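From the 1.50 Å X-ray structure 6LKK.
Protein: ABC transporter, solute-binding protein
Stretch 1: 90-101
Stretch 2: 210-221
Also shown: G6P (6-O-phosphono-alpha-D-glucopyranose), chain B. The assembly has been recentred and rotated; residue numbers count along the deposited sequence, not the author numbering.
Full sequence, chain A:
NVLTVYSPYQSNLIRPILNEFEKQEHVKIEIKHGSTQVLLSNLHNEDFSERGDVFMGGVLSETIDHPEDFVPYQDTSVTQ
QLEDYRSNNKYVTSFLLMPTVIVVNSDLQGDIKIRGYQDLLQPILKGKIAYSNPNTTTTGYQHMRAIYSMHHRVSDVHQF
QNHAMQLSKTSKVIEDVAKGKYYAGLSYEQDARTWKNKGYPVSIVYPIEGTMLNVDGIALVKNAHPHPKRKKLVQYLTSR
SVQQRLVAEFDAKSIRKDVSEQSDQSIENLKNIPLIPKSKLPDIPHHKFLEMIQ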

ATOM      1  N   LYS A  90      17.818   3.367  -5.163  1.00 21.99           N
ATOM      2  CA  LYS A  90      18.814   3.793  -4.185  1.00 23.04           C
ATOM      3  C   LYS A  90      18.260   4.765  -3.151  1.00 20.14           C
ATOM      4  O   LYS A  90      18.946   5.039  -2.160  1.00 21.62           O
ATOM      5  N   TYR A  91      17.049   5.285  -3.348  1.00 19.48           N
ATOM      6  CA  TYR A  91      16.427   6.185  -2.389  1.00 20.22           C
ATOM      7  C   TYR A  91      15.501   5.474  -1.412  1.00 18.94           C
ATOM      8  O   TYR A  91      15.020   6.113  -0.467  1.00 20.69           O
ATOM      9  N   VAL A  92      15.241   4.184  -1.605  1.00 19.00           N
ATOM     10  CA  VAL A  92      14.148   3.500  -0.925  1.00 19.53           C
ATOM     11  C   VAL A  92      14.670   2.243  -0.242  1.00 18.06           C
ATOM     12  O   VAL A  92      15.389   1.445  -0.856  1.00 18.27           O
ATOM     13  N   THR A  93      14.294   2.070   1.023  1.00 18.61           N
ATOM     14  CA  THR A  93      14.458   0.817   1.747  1.00 17.59           C
ATOM     15  C   THR A  93      13.104   0.125   1.815  1.00 16.43           C
ATOM     16  O   THR A  93      12.109   0.741   2.205  1.00 17.77           O
ATOM     17  N   SER A  94      13.061  -1.149   1.436  1.00 15.44           N
ATOM     18  CA  SER A  94      11.814  -1.894   1.551  1.00 17.69           C
ATOM     19  C   SER A  94      11.423  -2.032   3.017  1.00 16.95           C
ATOM     20  O   SER A  94      12.279  -2.183   3.893  1.00 16.17           O
ATOM     21  N   PHE A  95      10.111  -1.975   3.276  1.00 16.61           N
ATOM     22  CA  PHE A  95       9.587  -1.876   4.634  1.00 16.84           C
ATOM     23  C   PHE A  95       8.575  -2.971   4.955  1.00 15.79           C
ATOM     24  O   PHE A  95       8.697  -3.644   5.983  1.00 17.29           O
ATOM     25  N   LEU A  96       7.567  -3.150   4.099  1.00 15.94           N
ATOM     26  CA  LEU A  96       6.524  -4.140   4.330  1.00 16.75           C
ATOM     27  C   LEU A  96       6.041  -4.679   2.993  1.00 17.03           C
ATOM     28  O   LEU A  96       6.192  -4.037   1.951  1.00 17.65           O
ATOM     29  N   LEU A  97       5.450  -5.868   3.040  1.00 17.24           N
ATOM     30  CA  LEU A  97       4.768  -6.458   1.896  1.00 16.80           C
ATOM     31  C   LEU A  97       3.268  -6.302   2.102  1.00 16.46           C
ATOM     32  O   LEU A  97       2.738  -6.708   3.141  1.00 18.37           O
ATOM     33  N   MET A  98       2.590  -5.709   1.123  1.00 16.76           N
ATOM     34  CA  MET A  98       1.166  -5.402   1.244  1.00 16.17           C
ATOM     35  C   MET A  98       0.418  -5.957   0.043  1.00 17.07           C
ATOM     36  O   MET A  98       0.438  -5.347  -1.042  1.00 18.25           O
ATOM     37  N   PRO A  99      -0.251  -7.097   0.182  1.00 15.60           N
ATOM     38  CA  PRO A  99      -1.126  -7.560  -0.897  1.00 15.55           C
ATOM     39  C   PRO A  99      -2.264  -6.580  -1.129  1.00 15.42           C
ATOM     40  O   PRO A  99      -2.860  -6.057  -0.185  1.00 16.82           O
ATOM     41  N   THR A 100      -2.550  -6.319  -2.399  1.00 17.79           N
ATOM     42  CA  THR A 100      -3.809  -5.695  -2.756  1.00 17.79           C
ATOM     43  C   THR A 100      -4.891  -6.766  -2.789  1.00 18.22           C
ATOM     44  O   THR A 100      -4.616  -7.943  -3.038  1.00 21.79           O
ATOM     45  N   VAL A 101      -6.126  -6.363  -2.489  1.00 16.51           N
ATOM     46  CA  VAL A 101      -7.217  -7.314  -2.327  1.00 15.68           C
ATOM     47  C   VAL A 101      -8.508  -6.727  -2.873  1.00 16.33           C
ATOM     48  O   VAL A 101      -8.646  -5.516  -3.051  1.00 14.32           O
ATOM     49  N   GLY A 210      -4.549 -13.229 -10.315  1.00 23.67           N
ATOM     50  CA  GLY A 210      -3.270 -12.619 -10.031  1.00 24.55           C
ATOM     51  C   GLY A 210      -3.422 -11.455  -9.080  1.00 20.80           C
ATOM     52  O   GLY A 210      -4.087 -10.463  -9.391  1.00 21.13           O
ATOM     53  N   THR A 211      -2.797 -11.580  -7.916  1.00 18.18           N
ATOM     54  CA  THR A 211      -2.857 -10.578  -6.864  1.00 19.87           C
ATOM     55  C   THR A 211      -1.575  -9.756  -6.873  1.00 20.25           C
ATOM     56  O   THR A 211      -0.474 -10.313  -6.821  1.00 21.64           O
ATOM     57  N   MET A 212      -1.718  -8.435  -6.946  1.00 18.47           N
ATOM     58  CA  MET A 212      -0.561  -7.552  -6.896  1.00 14.93           C
ATOM     59  C   MET A 212      -0.010  -7.490  -5.476  1.00 16.60           C
ATOM     60  O   MET A 212      -0.763  -7.287  -4.517  1.00 21.21           O
ATOM     61  N   LEU A 213       1.305  -7.662  -5.336  1.00 18.37           N
ATOM     62  CA  LEU A 213       1.979  -7.537  -4.046  1.00 18.39           C
ATOM     63  C   LEU A 213       2.755  -6.226  -4.032  1.00 22.08           C
ATOM     64  O   LEU A 213       3.738  -6.069  -4.762  1.00 24.14           O
ATOM     65  N   ASN A 214       2.314  -5.291  -3.197  1.00 17.33           N
ATOM     66  CA  ASN A 214       3.029  -4.037  -3.030  1.00 17.61           C
ATOM     67  C   ASN A 214       4.225  -4.245  -2.113  1.00 17.12           C
ATOM     68  O   ASN A 214       4.094  -4.815  -1.026  1.00 18.86           O
ATOM     69  N   VAL A 215       5.387  -3.770  -2.541  1.00 15.42           N
ATOM     70  CA  VAL A 215       6.552  -3.669  -1.675  1.00 16.28           C
ATOM     71  C   VAL A 215       6.585  -2.226  -1.187  1.00 16.63           C
ATOM     72  O   VAL A 215       7.032  -1.323  -1.902  1.00 16.42           O
ATOM     73  N   ASP A 216       6.074  -2.001   0.022  1.00 16.61           N
ATOM     74  CA  ASP A 216       6.082  -0.669   0.610  1.00 16.54           C
ATOM     75  C   ASP A 216       7.504  -0.275   0.993  1.00 17.47           C
ATOM     76  O   ASP A 216       8.318  -1.116   1.380  1.00 18.70           O
ATOM     77  N   GLY A 217       7.806   1.023   0.881  1.00 17.02           N
ATOM     78  CA  GLY A 217       9.157   1.506   1.066  1.00 17.23           C
ATOM     79  C   GLY A 217       9.239   2.659   2.048  1.00 18.28           C
ATOM     80  O   GLY A 217       8.227   3.224   2.480  1.00 16.08           O
ATOM     81  N   ILE A 218      10.483   2.995   2.403  1.00 19.19           N
ATOM     82  CA  ILE A 218      10.812   4.126   3.263  1.00 17.50           C
ATOM     83  C   ILE A 218      11.938   4.909   2.607  1.00 16.21           C
ATOM     84  O   ILE A 218      12.901   4.319   2.101  1.00 19.10           O
ATOM     85  N   ALA A 219      11.836   6.237   2.641  1.00 18.17           N
ATOM     86  CA  ALA A 219      12.823   7.102   2.012  1.00 19.22           C
ATOM     87  C   ALA A 219      13.080   8.324   2.883  1.00 18.76           C
ATOM     88  O   ALA A 219      12.192   8.798   3.599  1.00 19.82           O
ATOM     89  N   LEU A 220      14.312   8.826   2.814  1.00 17.65           N
ATOM     90  CA  LEU A 220      14.690  10.076   3.459  1.00 17.70           C
ATOM     91  C   LEU A 220      14.410  11.241   2.516  1.00 18.58           C
ATOM     92  O   LEU A 220      14.804  11.210   1.346  1.00 21.52           O
ATOM     93  N   VAL A 221      13.735  12.263   3.031  1.00 19.73           N
ATOM     94  CA  VAL A 221      13.332  13.421   2.240  1.00 19.66           C
ATOM     95  C   VAL A 221      14.452  14.449   2.247  1.00 23.07           C
ATOM     96  O   VAL A 221      15.032  14.754   3.296  1.00 24.16           O
TER

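The two stretches run as antiparallel strands, and the contact buries 898 Å² in all. Three residues cover the most surface: Asp 216, Ile 218 and Thr 100.

Asp 216 lies on the face of the sheet that also carries Met 98 and Asn 214. Its chi1 is m (-65°). Its backbone joins stretch 1 through Asp 216 N to Leu 96 O, 2.8 Å, and through Phe 95 N to Asp 216 O, 2.7 Å. A weak bond of 3.5 Å runs from Leu 96 N to the same Asp 216 O. These bonds fix the backbone of Asp 216 in the sheet. Its carboxylate meets the sugar phosphate G6P. G6P O3 donates to Asp 216 OD2 at 2.7 Å, and G6P O2 donates to Asp 216 OD1 at 3.0 Å. Asn 214, also m, adds a bond from Asn 214 ND2 to G6P O2, 3.0 Å. Met 98 is t at chi1 and p at chi2 and chi3. Met 98 CB lies 3.8 Å from Asp 216 OD2, and Met 98 CG comes to 3.4 Å from G6P O2. Asp 216, Asn 214 and Met 98 thus line the sugar, as suits a solute-binding protein.

Ile 218 points to the same face as Thr 93 and is m, t. Its end comes nearer to stretch 1, where Ile 218 CD1 meets Phe 95 CD1 at 3.5 Å. The Phe 95 ring, chi1 t, is oblique to that methyl. The backbones of Thr 93 and Ile 218 bond in both directions: Thr 93 N to Ile 218 O, 2.9 Å, and Ile 218 N to Thr 93 O, 2.8 Å. A water accepts from Thr 93 OG1 at 2.8 Å and donates to Ile 218 O at 3.0 Å, so it ties the hydroxyl to the opposing strand.

Thr 100 points toward stretch 2 with chi1 p. Thr 100 N donates to Met 212 O at 2.9 Å. A second water bridges Thr 100 OG1, 2.6 Å away, and Met 212 N, from which it accepts at 2.9 Å. The methyl Thr 100 CG2 sits 3.5 Å from Asn 214 ND2.

The other face is apolar. Leu 213, t, p, reaches back so that Leu 213 CD1 lies 3.8 Å from Pro 99 CG and 4.1 Å from Leu 97 CB. Leu 97, m, t, also places CD2 4.1 Å from Val 215 CG2. Gly 217 leaves space for Val 92, t: Val 92 CG1 rests 3.7 Å from Gly 217 CA, where a CB on the glycine would clash with it.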

ATOM      1  CB  LYS A  90      20.019   4.421  -4.894  1.00 24.71           C
ATOM      2  CG  LYS A  90      19.733   5.716  -5.643  1.00 24.70           C
ATOM      3  CD  LYS A  90      21.013   6.285  -6.247  1.00 26.83           C
ATOM      4  CE  LYS A  90      20.760   7.576  -7.009  1.00 42.05           C
ATOM      5  NZ  LYS A  90      19.942   7.356  -8.233  1.00 60.28           N
ATOM      6  CB  TYR A  91      15.621   7.268  -3.119  1.00 21.81           C
ATOM      7  CG  TYR A  91      16.427   8.099  -4.087  1.00 23.10           C
ATOM      8  CD1 TYR A  91      17.086   9.245  -3.665  1.00 28.47           C
ATOM      9  CD2 TYR A  91      16.522   7.743  -5.424  1.00 27.08           C
ATOM     10  CE1 TYR A  91      17.824  10.009  -4.547  1.00 24.97           C
ATOM     11  CE2 TYR A  91      17.258   8.501  -6.314  1.00 25.81           C
ATOM     12  CZ  TYR A  91      17.904   9.632  -5.869  1.00 29.54           C
ATOM     13  OH  TYR A  91      18.636  10.391  -6.753  1.00 35.35           O
ATOM     14  CB  VAL A  92      13.014   3.145  -1.905  1.00 17.92           C
ATOM     15  CG1 VAL A  92      11.888   2.410  -1.186  1.00 20.53           C
ATOM     16  CG2 VAL A  92      12.482   4.403  -2.575  1.00 18.68           C
ATOM     17  CB  THR A  93      14.985   1.064   3.164  1.00 18.03           C
ATOM     18  OG1 THR A  93      16.236   1.757   3.107  1.00 18.09           O
ATOM     19  CG2 THR A  93      15.166  -0.250   3.924  1.00 17.45           C
ATOM     20  CB  SER A  94      11.953  -3.267   0.898  1.00 17.84           C
ATOM     21  OG  SER A  94      12.141  -3.129  -0.501  1.00 17.93           O
ATOM     22  CB  PHE A  95       8.955  -0.496   4.835  1.00 17.28           C
ATOM     23  CG  PHE A  95       8.167  -0.361   6.109  1.00 15.56           C
ATOM     24  CD1 PHE A  95       8.745  -0.653   7.333  1.00 16.67           C
ATOM     25  CD2 PHE A  95       6.850   0.076   6.080  1.00 17.70           C
ATOM     26  CE1 PHE A  95       8.027  -0.525   8.503  1.00 16.59           C
ATOM     27  CE2 PHE A  95       6.125   0.206   7.247  1.00 17.93           C
ATOM     28  CZ  PHE A  95       6.714  -0.092   8.461  1.00 16.62           C
ATOM     29  CB  LEU A  96       5.329  -3.558   5.097  1.00 17.45           C
ATOM     30  CG  LEU A  96       5.443  -3.276   6.596  1.00 17.34           C
ATOM     31  CD1 LEU A  96       4.118  -2.711   7.088  1.00 22.10           C
ATOM     32  CD2 LEU A  96       5.820  -4.520   7.393  1.00 17.55           C
ATOM     33  CB  LEU A  97       5.130  -7.935   1.740  1.00 18.10           C
ATOM     34  CG  LEU A  97       6.627  -8.244   1.686  1.00 18.82           C
ATOM     35  CD1 LEU A  97       6.855  -9.740   1.621  1.00 20.39           C
ATOM     36  CD2 LEU A  97       7.277  -7.552   0.502  1.00 19.98           C
ATOM     37  CB  MET A  98       0.933  -3.902   1.365  1.00 15.89           C
ATOM     38  CG  MET A  98      -0.490  -3.538   1.756  1.00 14.36           C
ATOM     39  SD  MET A  98      -0.880  -3.999   3.448  1.00 18.01           S
ATOM     40  CE  MET A  98       0.084  -2.774   4.324  1.00 19.37           C
ATOM     41  CB  PRO A  99      -1.644  -8.910  -0.386  1.00 15.58           C
ATOM     42  CG  PRO A  99      -0.673  -9.331   0.655  1.00 14.80           C
ATOM     43  CD  PRO A  99      -0.180  -8.069   1.286  1.00 15.16           C
ATOM     44  CB  THR A 100      -3.704  -4.982  -4.105  1.00 19.55           C
ATOM     45  OG1 THR A 100      -3.362  -5.924  -5.128  1.00 19.23           O
ATOM     46  CG2 THR A 100      -2.644  -3.894  -4.049  1.00 19.96           C
ATOM     47  CB  VAL A 101      -7.429  -7.723  -0.850  1.00 14.95           C
ATOM     48  CG1 VAL A 101      -6.160  -8.327  -0.264  1.00 18.85           C
ATOM     49  CG2 VAL A 101      -7.889  -6.534  -0.018  1.00 16.02           C
ATOM     50  CB  THR A 211      -3.051 -11.258  -5.507  1.00 22.12           C
ATOM     51  OG1 THR A 211      -4.287 -11.985  -5.513  1.00 21.49           O
ATOM     52  CG2 THR A 211      -3.061 -10.246  -4.374  1.00 22.32           C
ATOM     53  CB  MET A 212      -0.950  -6.152  -7.373  1.00 23.03           C
ATOM     54  CG  MET A 212       0.188  -5.144  -7.396  1.00 23.58           C
ATOM     55  SD  MET A 212       1.541  -5.629  -8.480  1.00 28.76           S
ATOM     56  CE  MET A 212       0.678  -5.688 -10.043  1.00 27.56           C
ATOM     57  CB  LEU A 213       2.910  -8.717  -3.784  1.00 18.45           C
ATOM     58  CG  LEU A 213       3.594  -8.719  -2.413  1.00 21.28           C
ATOM     59  CD1 LEU A 213       2.577  -8.898  -1.296  1.00 18.75           C
ATOM     60  CD2 LEU A 213       4.659  -9.798  -2.338  1.00 22.46           C
ATOM     61  CB  ASN A 214       2.119  -2.962  -2.436  1.00 17.05           C
ATOM     62  CG  ASN A 214       0.918  -2.663  -3.298  1.00 17.45           C
ATOM     63  OD1 ASN A 214       0.857  -3.057  -4.462  1.00 20.26           O
ATOM     64  ND2 ASN A 214      -0.048  -1.948  -2.731  1.00 18.89           N
ATOM     65  CB  VAL A 215       7.842  -4.067  -2.395  1.00 17.95           C
ATOM     66  CG1 VAL A 215       9.013  -4.066  -1.419  1.00 20.36           C
ATOM     67  CG2 VAL A 215       7.691  -5.442  -3.040  1.00 20.53           C
ATOM     68  CB  ASP A 216       5.174  -0.622   1.839  1.00 17.62           C
ATOM     69  CG  ASP A 216       3.707  -0.836   1.501  1.00 18.09           C
ATOM     70  OD1 ASP A 216       3.366  -0.950   0.303  1.00 20.15           O
ATOM     71  OD2 ASP A 216       2.889  -0.886   2.444  1.00 18.82           O
ATOM     72  CB  ILE A 218      11.239   3.679   4.677  1.00 18.33           C
ATOM     73  CG1 ILE A 218      10.088   2.987   5.397  1.00 20.24           C
ATOM     74  CG2 ILE A 218      11.711   4.875   5.498  1.00 21.50           C
ATOM     75  CD1 ILE A 218      10.525   2.230   6.631  1.00 23.61           C
ATOM     76  CB  ALA A 219      12.370   7.552   0.619  1.00 22.20           C
ATOM     77  CB  LEU A 220      16.170  10.058   3.852  1.00 19.28           C
ATOM     78  CG  LEU A 220      16.633   8.989   4.847  1.00 20.30           C
ATOM     79  CD1 LEU A 220      18.095   9.206   5.204  1.00 20.10           C
ATOM     80  CD2 LEU A 220      15.779   8.992   6.105  1.00 21.91           C
ATOM     81  CB  VAL A 221      12.027  14.022   2.792  1.00 21.20           C
ATOM     82  CG1 VAL A 221      11.647  15.291   2.035  1.00 24.78           C
ATOM     83  CG2 VAL A 221      10.903  13.002   2.717  1.00 23.40           C
TER
HETATM   84  C1  G6P B 401      -1.105   0.954  -0.824  1.00 34.23           C
HETATM   85  C2  G6P B 401       0.202   0.655  -0.049  1.00 19.60           C
HETATM   86  C3  G6P B 401       0.245   1.203   1.329  1.00 16.31           C
HETATM   87  C4  G6P B 401      -0.422   2.504   1.402  1.00 21.05           C
HETATM   88  C5  G6P B 401      -1.915   2.314   1.156  1.00 17.44           C
HETATM   89  C6  G6P B 401      -2.606   3.637   1.076  1.00 18.51           C
HETATM   90  O1  G6P B 401      -1.628  -0.227  -1.354  1.00 20.78           O
HETATM   91  O2  G6P B 401       0.418  -0.765   0.020  1.00 20.56           O
HETATM   92  O3  G6P B 401       1.674   1.368   1.730  1.00 18.79           O
HETATM   93  O4  G6P B 401      -0.246   3.087   2.718  1.00 19.42           O
HETATM   94  O5  G6P B 401      -2.204   1.594  -0.099  1.00 20.33           O
HETATM   95  O6  G6P B 401      -2.019   4.393   0.040  1.00 16.32           O
HETATM   96  P   G6P B 401      -3.005   5.116  -1.128  1.00 16.74           P
HETATM   97  O1P G6P B 401      -2.116   5.956  -2.028  1.00 19.19           O
HETATM   98  O2P G6P B 401      -4.058   6.012  -0.446  1.00 17.54           O
HETATM   99  O3P G6P B 401      -3.677   4.062  -1.929  1.00 16.90           O
HETATM  100  O   HOH W   1      16.354   7.615   1.323  1.00 22.73           O
HETATM  101  O   HOH W   2      15.779   4.485   2.786  1.00 19.23           O
HETATM  102  O   HOH W   3      -4.434  -7.567  -6.878  1.00 24.22           O